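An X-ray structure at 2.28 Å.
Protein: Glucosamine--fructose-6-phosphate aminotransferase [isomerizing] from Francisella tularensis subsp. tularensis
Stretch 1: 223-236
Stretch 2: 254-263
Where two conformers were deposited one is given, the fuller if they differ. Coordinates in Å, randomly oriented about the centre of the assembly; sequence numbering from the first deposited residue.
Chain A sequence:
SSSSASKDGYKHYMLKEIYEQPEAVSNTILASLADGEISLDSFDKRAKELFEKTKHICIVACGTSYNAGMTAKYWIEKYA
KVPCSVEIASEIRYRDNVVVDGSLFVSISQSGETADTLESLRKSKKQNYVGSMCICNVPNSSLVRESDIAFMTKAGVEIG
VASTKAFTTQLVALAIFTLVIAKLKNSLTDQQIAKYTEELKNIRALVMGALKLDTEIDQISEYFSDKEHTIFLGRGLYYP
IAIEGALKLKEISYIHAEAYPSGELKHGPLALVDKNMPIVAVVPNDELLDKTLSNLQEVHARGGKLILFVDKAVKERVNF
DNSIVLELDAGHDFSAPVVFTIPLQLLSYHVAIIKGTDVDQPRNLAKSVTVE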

ATOM      1  N   TYR A 223     -25.323 -14.690   1.772  1.00 36.68           N
ATOM      2  CA  TYR A 223     -24.239 -15.336   1.051  1.00 36.47           C
ATOM      3  C   TYR A 223     -22.920 -15.415   1.871  1.00 34.57           C
ATOM      4  O   TYR A 223     -22.131 -16.319   1.646  1.00 35.05           O
ATOM      5  N   PHE A 224     -22.706 -14.526   2.841  1.00 31.97           N
ATOM      6  CA  PHE A 224     -21.414 -14.442   3.506  1.00 30.55           C
ATOM      7  C   PHE A 224     -21.371 -15.253   4.800  1.00 31.60           C
ATOM      8  O   PHE A 224     -20.318 -15.309   5.465  1.00 30.50           O
ATOM      9  N   SER A 225     -22.471 -15.906   5.159  1.00 32.49           N
ATOM     10  CA  SER A 225     -22.541 -16.533   6.499  1.00 33.92           C
ATOM     11  C   SER A 225     -21.504 -17.627   6.733  1.00 34.15           C
ATOM     12  O   SER A 225     -21.023 -17.772   7.845  1.00 34.00           O
ATOM     13  N   ASP A 226     -21.179 -18.385   5.689  1.00 34.53           N
ATOM     14  CA  ASP A 226     -20.181 -19.445   5.788  1.00 35.88           C
ATOM     15  C   ASP A 226     -18.814 -19.096   5.174  1.00 34.78           C
ATOM     16  O   ASP A 226     -17.968 -19.989   5.026  1.00 36.04           O
ATOM     17  N   LYS A 227     -18.591 -17.819   4.862  1.00 32.68           N
ATOM     18  CA  LYS A 227     -17.408 -17.392   4.139  1.00 30.99           C
ATOM     19  C   LYS A 227     -16.360 -16.843   5.077  1.00 29.95           C
ATOM     20  O   LYS A 227     -16.699 -16.107   6.024  1.00 29.69           O
ATOM     21  N   GLU A 228     -15.093 -17.201   4.810  1.00 28.89           N
ATOM     22  CA  GLU A 228     -13.977 -16.700   5.631  0.60 28.32           C
ATOM     23  C   GLU A 228     -13.007 -15.801   4.848  1.00 26.44           C
ATOM     24  O   GLU A 228     -12.069 -15.259   5.416  1.00 25.80           O
ATOM     25  N   HIS A 229     -13.260 -15.608   3.561  1.00 24.50           N
ATOM     26  CA  HIS A 229     -12.470 -14.706   2.761  1.00 23.09           C
ATOM     27  C   HIS A 229     -13.405 -13.877   1.931  1.00 21.81           C
ATOM     28  O   HIS A 229     -14.535 -14.282   1.644  1.00 21.55           O
ATOM     29  N   THR A 230     -12.911 -12.716   1.551  1.00 20.43           N
ATOM     30  CA  THR A 230     -13.479 -11.925   0.514  1.00 20.29           C
ATOM     31  C   THR A 230     -12.394 -11.063  -0.124  1.00 20.32           C
ATOM     32  O   THR A 230     -11.497 -10.529   0.544  1.00 19.15           O
ATOM     33  N   ILE A 231     -12.539 -10.875  -1.422  1.00 20.42           N
ATOM     34  CA  ILE A 231     -11.734  -9.950  -2.145  1.00 20.05           C
ATOM     35  C   ILE A 231     -12.494  -8.719  -2.625  1.00 19.89           C
ATOM     36  O   ILE A 231     -13.586  -8.826  -3.190  1.00 21.27           O
ATOM     37  N   PHE A 232     -11.898  -7.550  -2.388  1.00 18.84           N
ATOM     38  CA  PHE A 232     -12.441  -6.279  -2.819  1.00 18.23           C
ATOM     39  C   PHE A 232     -11.562  -5.765  -3.962  1.00 18.27           C
ATOM     40  O   PHE A 232     -10.333  -5.919  -3.924  1.00 18.45           O
ATOM     41  N   LEU A 233     -12.200  -5.160  -4.959  1.00 17.69           N
ATOM     42  CA  LEU A 233     -11.529  -4.675  -6.147  1.00 18.32           C
ATOM     43  C   LEU A 233     -11.925  -3.250  -6.523  1.00 17.34           C
ATOM     44  O   LEU A 233     -13.094  -2.890  -6.469  1.00 16.67           O
ATOM     45  N   GLY A 234     -10.948  -2.462  -6.942  1.00 17.08           N
ATOM     46  CA  GLY A 234     -11.211  -1.125  -7.465  1.00 18.21           C
ATOM     47  C   GLY A 234      -9.958  -0.621  -8.151  1.00 18.84           C
ATOM     48  O   GLY A 234      -8.876  -1.129  -7.905  1.00 20.56           O
ATOM     49  N   ARG A 235     -10.112   0.392  -8.984  1.00 19.25           N
ATOM     50  CA  ARG A 235      -9.037   0.976  -9.736  1.00 20.19           C
ATOM     51  C   ARG A 235      -9.065   2.460  -9.531  1.00 19.67           C
ATOM     52  O   ARG A 235     -10.136   3.060  -9.479  1.00 19.43           O
ATOM     53  N   GLY A 236      -7.911   3.097  -9.545  1.00 18.83           N
ATOM     54  CA  GLY A 236      -7.892   4.566  -9.468  1.00 19.21           C
ATOM     55  C   GLY A 236      -8.347   5.046  -8.097  1.00 19.27           C
ATOM     56  O   GLY A 236      -8.020   4.440  -7.057  1.00 19.60           O
ATOM     57  N   TYR A 254     -15.012 -10.013  10.950  1.00 25.91           N
ATOM     58  CA  TYR A 254     -13.848 -10.863  11.077  1.00 25.93           C
ATOM     59  C   TYR A 254     -13.588 -11.783   9.907  1.00 24.25           C
ATOM     60  O   TYR A 254     -12.739 -12.585  10.009  1.00 24.01           O
ATOM     61  N   ILE A 255     -14.281 -11.619   8.794  1.00 22.81           N
ATOM     62  CA  ILE A 255     -13.882 -12.220   7.540  1.00 21.58           C
ATOM     63  C   ILE A 255     -12.525 -11.680   7.083  1.00 21.25           C
ATOM     64  O   ILE A 255     -12.248 -10.490   7.199  1.00 20.44           O
ATOM     65  N   HIS A 256     -11.699 -12.556   6.510  1.00 21.09           N
ATOM     66  CA  HIS A 256     -10.425 -12.131   5.962  1.00 20.80           C
ATOM     67  C   HIS A 256     -10.649 -11.424   4.633  1.00 20.03           C
ATOM     68  O   HIS A 256     -10.520 -12.020   3.561  1.00 21.83           O
ATOM     69  N   ALA A 257     -10.927 -10.133   4.705  1.00 18.05           N
ATOM     70  CA  ALA A 257     -11.246  -9.365   3.536  1.00 17.64           C
ATOM     71  C   ALA A 257      -9.989  -8.676   3.156  1.00 17.55           C
ATOM     72  O   ALA A 257      -9.325  -8.157   4.016  1.00 17.76           O
ATOM     73  N   GLU A 258      -9.667  -8.668   1.866  1.00 17.94           N
ATOM     74  CA  GLU A 258      -8.535  -7.958   1.356  1.00 17.54           C
ATOM     75  C   GLU A 258      -8.831  -7.282   0.024  1.00 17.55           C
ATOM     76  O   GLU A 258      -9.517  -7.862  -0.870  1.00 17.92           O
ATOM     77  N   ALA A 259      -8.261  -6.083  -0.133  1.00 17.21           N
ATOM     78  CA  ALA A 259      -8.433  -5.272  -1.339  1.00 17.51           C
ATOM     79  C   ALA A 259      -7.221  -5.309  -2.236  1.00 18.16           C
ATOM     80  O   ALA A 259      -6.089  -5.236  -1.762  1.00 18.54           O
ATOM     81  N   TYR A 260      -7.483  -5.366  -3.534  1.00 20.44           N
ATOM     82  CA  TYR A 260      -6.430  -5.324  -4.562  1.00 22.51           C
ATOM     83  C   TYR A 260      -6.804  -4.289  -5.611  1.00 23.87           C
ATOM     84  O   TYR A 260      -7.990  -4.143  -5.919  1.00 24.48           O
ATOM     85  N   PRO A 261      -5.816  -3.527  -6.120  1.00 26.20           N
ATOM     86  CA  PRO A 261      -6.101  -2.684  -7.289  1.00 27.63           C
ATOM     87  C   PRO A 261      -6.401  -3.636  -8.413  1.00 30.11           C
ATOM     88  O   PRO A 261      -5.659  -4.601  -8.576  1.00 29.96           O
ATOM     89  N   SER A 262      -7.478  -3.411  -9.151  1.00 31.93           N
ATOM     90  CA  SER A 262      -7.916  -4.397 -10.143  1.00 34.39           C
ATOM     91  C   SER A 262      -6.870  -4.773 -11.202  1.00 36.25           C
ATOM     92  O   SER A 262      -6.877  -5.893 -11.709  1.00 36.83           O
ATOM     93  N   GLY A 263      -5.975  -3.845 -11.524  1.00 38.03           N
ATOM     94  CA  GLY A 263      -4.890  -4.117 -12.453  1.00 40.19           C
ATOM     95  C   GLY A 263      -3.800  -5.074 -11.998  1.00 42.02           C
ATOM     96  O   GLY A 263      -2.957  -5.451 -12.817  1.00 43.27           O
TER

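Ile255, which precedes strand 256-261, is the residue most covered by the other stretch, although its CA-to-CB bond points sideways. In its m, t rotamer Ile255 reaches the segment before strand 229-234: Ile255 CD1 lies 3.9 Å from Phe224 CD2, at the edge of that m-rotamer ring, Ile255 CG1 3.6 Å from Lys227 O, and Ile255 CG2 3.8 Å from Thr230 OG1. Beyond it the strands run parallel, and side chains alternate between two faces. Thr230, Phe232, Ala257 and Ala259 share one face, where the m-rotamer Phe232 touches both alanines: Phe232 CE1 is 4.0 Å from Ala257 CB, and Phe232 CB is 4.0 Å from Ala259 CB. The other face carries His229, Ile231, Leu233, His256, Glu258 and Tyr260. Here Ile231 CG2 lies at the ring edge of Tyr260 (m), 4.0 Å from Tyr260 CD2, while Leu233 (m, t) places CD2 4.0 Å from Tyr260 CB. Tyr260 OH also makes a weak hydrogen bond of 2.7 Å to Glu258 OE1. At the far end Ser262 (m) points toward stretch 1, its CB 3.7 Å from Arg235 CG. The Arg235 guanidinium lies with one face over Gly263, Arg235 NH2 to Gly263 CA 3.3 Å; a CB on this glycine would clash with NH2.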

ATOM      1  CB  TYR A 223     -24.008 -14.650  -0.311  1.00 36.69           C
ATOM      2  CG  TYR A 223     -22.923 -15.290  -1.129  1.00 39.33           C
ATOM      3  CD1 TYR A 223     -23.146 -16.483  -1.816  1.00 42.11           C
ATOM      4  CD2 TYR A 223     -21.651 -14.718  -1.203  1.00 41.80           C
ATOM      5  CE1 TYR A 223     -22.127 -17.083  -2.559  1.00 44.17           C
ATOM      6  CE2 TYR A 223     -20.627 -15.323  -1.947  1.00 43.48           C
ATOM      7  CZ  TYR A 223     -20.877 -16.502  -2.603  1.00 44.66           C
ATOM      8  OH  TYR A 223     -19.854 -17.094  -3.309  1.00 51.01           O
ATOM      9  CB  PHE A 224     -20.996 -12.992   3.794  1.00 28.45           C
ATOM     10  CG  PHE A 224     -20.594 -12.195   2.565  1.00 25.70           C
ATOM     11  CD1 PHE A 224     -21.545 -11.744   1.677  1.00 23.64           C
ATOM     12  CD2 PHE A 224     -19.262 -11.857   2.336  1.00 25.82           C
ATOM     13  CE1 PHE A 224     -21.213 -10.992   0.579  1.00 25.02           C
ATOM     14  CE2 PHE A 224     -18.893 -11.104   1.227  1.00 24.25           C
ATOM     15  CZ  PHE A 224     -19.875 -10.672   0.334  1.00 27.11           C
ATOM     16  CB  SER A 225     -23.937 -17.100   6.777  1.00 34.45           C
ATOM     17  OG  SER A 225     -24.310 -17.994   5.753  1.00 38.05           O
ATOM     18  CB  ASP A 226     -20.704 -20.745   5.171  1.00 36.78           C
ATOM     19  CG  ASP A 226     -20.907 -20.647   3.666  1.00 40.09           C
ATOM     20  OD1 ASP A 226     -20.815 -19.539   3.091  1.00 40.67           O
ATOM     21  OD2 ASP A 226     -21.172 -21.706   3.049  1.00 46.84           O
ATOM     22  CB  LYS A 227     -17.770 -16.335   3.106  1.00 30.32           C
ATOM     23  CG  LYS A 227     -18.738 -16.808   2.043  1.00 30.51           C
ATOM     24  CD  LYS A 227     -18.263 -18.108   1.338  1.00 30.90           C
ATOM     25  CE  LYS A 227     -19.147 -18.481   0.155  1.00 29.74           C
ATOM     26  NZ  LYS A 227     -20.515 -18.762   0.600  1.00 31.65           N
ATOM     27  CB  GLU A 228     -13.236 -17.850   6.312  0.60 29.32           C
ATOM     28  CG  GLU A 228     -14.126 -18.788   7.150  0.60 33.39           C
ATOM     29  CD  GLU A 228     -14.582 -18.202   8.499  0.60 38.16           C
ATOM     30  OE1 GLU A 228     -13.937 -17.248   9.028  0.60 39.95           O
ATOM     31  OE2 GLU A 228     -15.604 -18.712   9.029  0.60 41.42           O
ATOM     32  CB  HIS A 229     -11.532 -15.456   1.770  1.00 24.37           C
ATOM     33  CG  HIS A 229     -10.765 -16.615   2.367  1.00 25.46           C
ATOM     34  ND1 HIS A 229      -9.467 -16.505   2.818  1.00 27.81           N
ATOM     35  CD2 HIS A 229     -11.104 -17.919   2.522  1.00 26.33           C
ATOM     36  CE1 HIS A 229      -9.053 -17.679   3.268  1.00 28.14           C
ATOM     37  NE2 HIS A 229     -10.022 -18.560   3.075  1.00 29.86           N
ATOM     38  CB  THR A 230     -14.554 -10.957   1.062  1.00 21.14           C
ATOM     39  OG1 THR A 230     -15.639 -11.702   1.664  1.00 21.09           O
ATOM     40  CG2 THR A 230     -15.068 -10.049  -0.069  1.00 18.00           C
ATOM     41  CB  ILE A 231     -11.179 -10.642  -3.338  1.00 21.49           C
ATOM     42  CG1 ILE A 231     -10.366 -11.849  -2.843  1.00 22.33           C
ATOM     43  CG2 ILE A 231     -10.379  -9.650  -4.201  1.00 19.09           C
ATOM     44  CD1 ILE A 231      -9.201 -12.150  -3.677  1.00 25.59           C
ATOM     45  CB  PHE A 232     -12.460  -5.266  -1.696  1.00 17.56           C
ATOM     46  CG  PHE A 232     -13.577  -5.450  -0.729  1.00 16.82           C
ATOM     47  CD1 PHE A 232     -13.600  -6.518   0.140  1.00 15.99           C
ATOM     48  CD2 PHE A 232     -14.591  -4.527  -0.641  1.00 16.68           C
ATOM     49  CE1 PHE A 232     -14.631  -6.684   1.068  1.00 14.15           C
ATOM     50  CE2 PHE A 232     -15.653  -4.708   0.268  1.00 14.51           C
ATOM     51  CZ  PHE A 232     -15.683  -5.792   1.103  1.00 12.15           C
ATOM     52  CB  LEU A 233     -11.865  -5.574  -7.358  1.00 19.51           C
ATOM     53  CG  LEU A 233     -11.367  -7.012  -7.336  1.00 21.05           C
ATOM     54  CD1 LEU A 233     -11.753  -7.679  -8.659  1.00 21.53           C
ATOM     55  CD2 LEU A 233      -9.866  -7.126  -7.072  1.00 18.15           C
ATOM     56  CB  ARG A 235      -9.286   0.744 -11.217  1.00 21.15           C
ATOM     57  CG  ARG A 235      -8.491  -0.404 -11.825  1.00 26.66           C
ATOM     58  CD  ARG A 235      -8.578  -0.330 -13.336  1.00 31.53           C
ATOM     59  NE  ARG A 235      -7.845  -1.392 -13.994  1.00 36.53           N
ATOM     60  CZ  ARG A 235      -6.591  -1.304 -14.426  1.00 39.38           C
ATOM     61  NH1 ARG A 235      -5.871  -0.187 -14.283  1.00 40.93           N
ATOM     62  NH2 ARG A 235      -6.055  -2.362 -15.002  1.00 41.75           N
ATOM     63  CB  TYR A 254     -13.881 -11.703  12.358  1.00 27.03           C
ATOM     64  CG  TYR A 254     -14.189 -10.912  13.598  1.00 30.65           C
ATOM     65  CD1 TYR A 254     -13.731  -9.605  13.741  1.00 31.92           C
ATOM     66  CD2 TYR A 254     -14.940 -11.471  14.632  1.00 33.55           C
ATOM     67  CE1 TYR A 254     -14.026  -8.870  14.867  1.00 33.95           C
ATOM     68  CE2 TYR A 254     -15.226 -10.746  15.776  1.00 34.27           C
ATOM     69  CZ  TYR A 254     -14.773  -9.436  15.882  1.00 35.25           C
ATOM     70  OH  TYR A 254     -15.031  -8.684  17.014  1.00 37.01           O
ATOM     71  CB  ILE A 255     -14.884 -11.945   6.447  1.00 20.50           C
ATOM     72  CG1 ILE A 255     -16.200 -12.650   6.751  1.00 21.96           C
ATOM     73  CG2 ILE A 255     -14.393 -12.465   5.152  1.00 20.64           C
ATOM     74  CD1 ILE A 255     -17.334 -12.318   5.739  1.00 20.66           C
ATOM     75  CB  HIS A 256      -9.444 -13.306   5.799  1.00 21.83           C
ATOM     76  CG  HIS A 256      -8.026 -12.882   5.539  1.00 22.92           C
ATOM     77  ND1 HIS A 256      -7.003 -13.782   5.358  1.00 24.04           N
ATOM     78  CD2 HIS A 256      -7.465 -11.653   5.435  1.00 23.19           C
ATOM     79  CE1 HIS A 256      -5.876 -13.123   5.160  1.00 24.18           C
ATOM     80  NE2 HIS A 256      -6.132 -11.833   5.174  1.00 21.70           N
ATOM     81  CB  ALA A 257     -12.308  -8.339   3.865  1.00 17.90           C
ATOM     82  CB  GLU A 258      -7.393  -8.952   1.148  1.00 18.25           C
ATOM     83  CG  GLU A 258      -6.071  -8.229   0.905  1.00 21.96           C
ATOM     84  CD  GLU A 258      -4.917  -9.173   0.660  1.00 25.08           C
ATOM     85  OE1 GLU A 258      -5.219 -10.389   0.548  1.00 29.45           O
ATOM     86  OE2 GLU A 258      -3.750  -8.699   0.545  1.00 23.49           O
ATOM     87  CB  ALA A 259      -8.753  -3.840  -0.992  1.00 15.97           C
ATOM     88  CB  TYR A 260      -6.304  -6.675  -5.216  1.00 22.51           C
ATOM     89  CG  TYR A 260      -5.747  -7.772  -4.306  1.00 24.88           C
ATOM     90  CD1 TYR A 260      -4.366  -8.004  -4.210  1.00 29.34           C
ATOM     91  CD2 TYR A 260      -6.605  -8.620  -3.604  1.00 25.50           C
ATOM     92  CE1 TYR A 260      -3.873  -9.014  -3.410  1.00 30.95           C
ATOM     93  CE2 TYR A 260      -6.136  -9.606  -2.797  1.00 29.05           C
ATOM     94  CZ  TYR A 260      -4.767  -9.827  -2.703  1.00 33.21           C
ATOM     95  OH  TYR A 260      -4.314 -10.875  -1.898  1.00 39.10           O
ATOM     96  CB  PRO A 261      -4.773  -1.951  -7.565  1.00 27.90           C
ATOM     97  CG  PRO A 261      -3.755  -2.496  -6.626  1.00 26.13           C
ATOM     98  CD  PRO A 261      -4.363  -3.636  -5.847  1.00 26.15           C
ATOM     99  CB  SER A 262      -9.174  -3.903 -10.821  1.00 34.42           C
ATOM    100  OG  SER A 262     -10.063  -3.389  -9.836  1.00 36.19           O
TER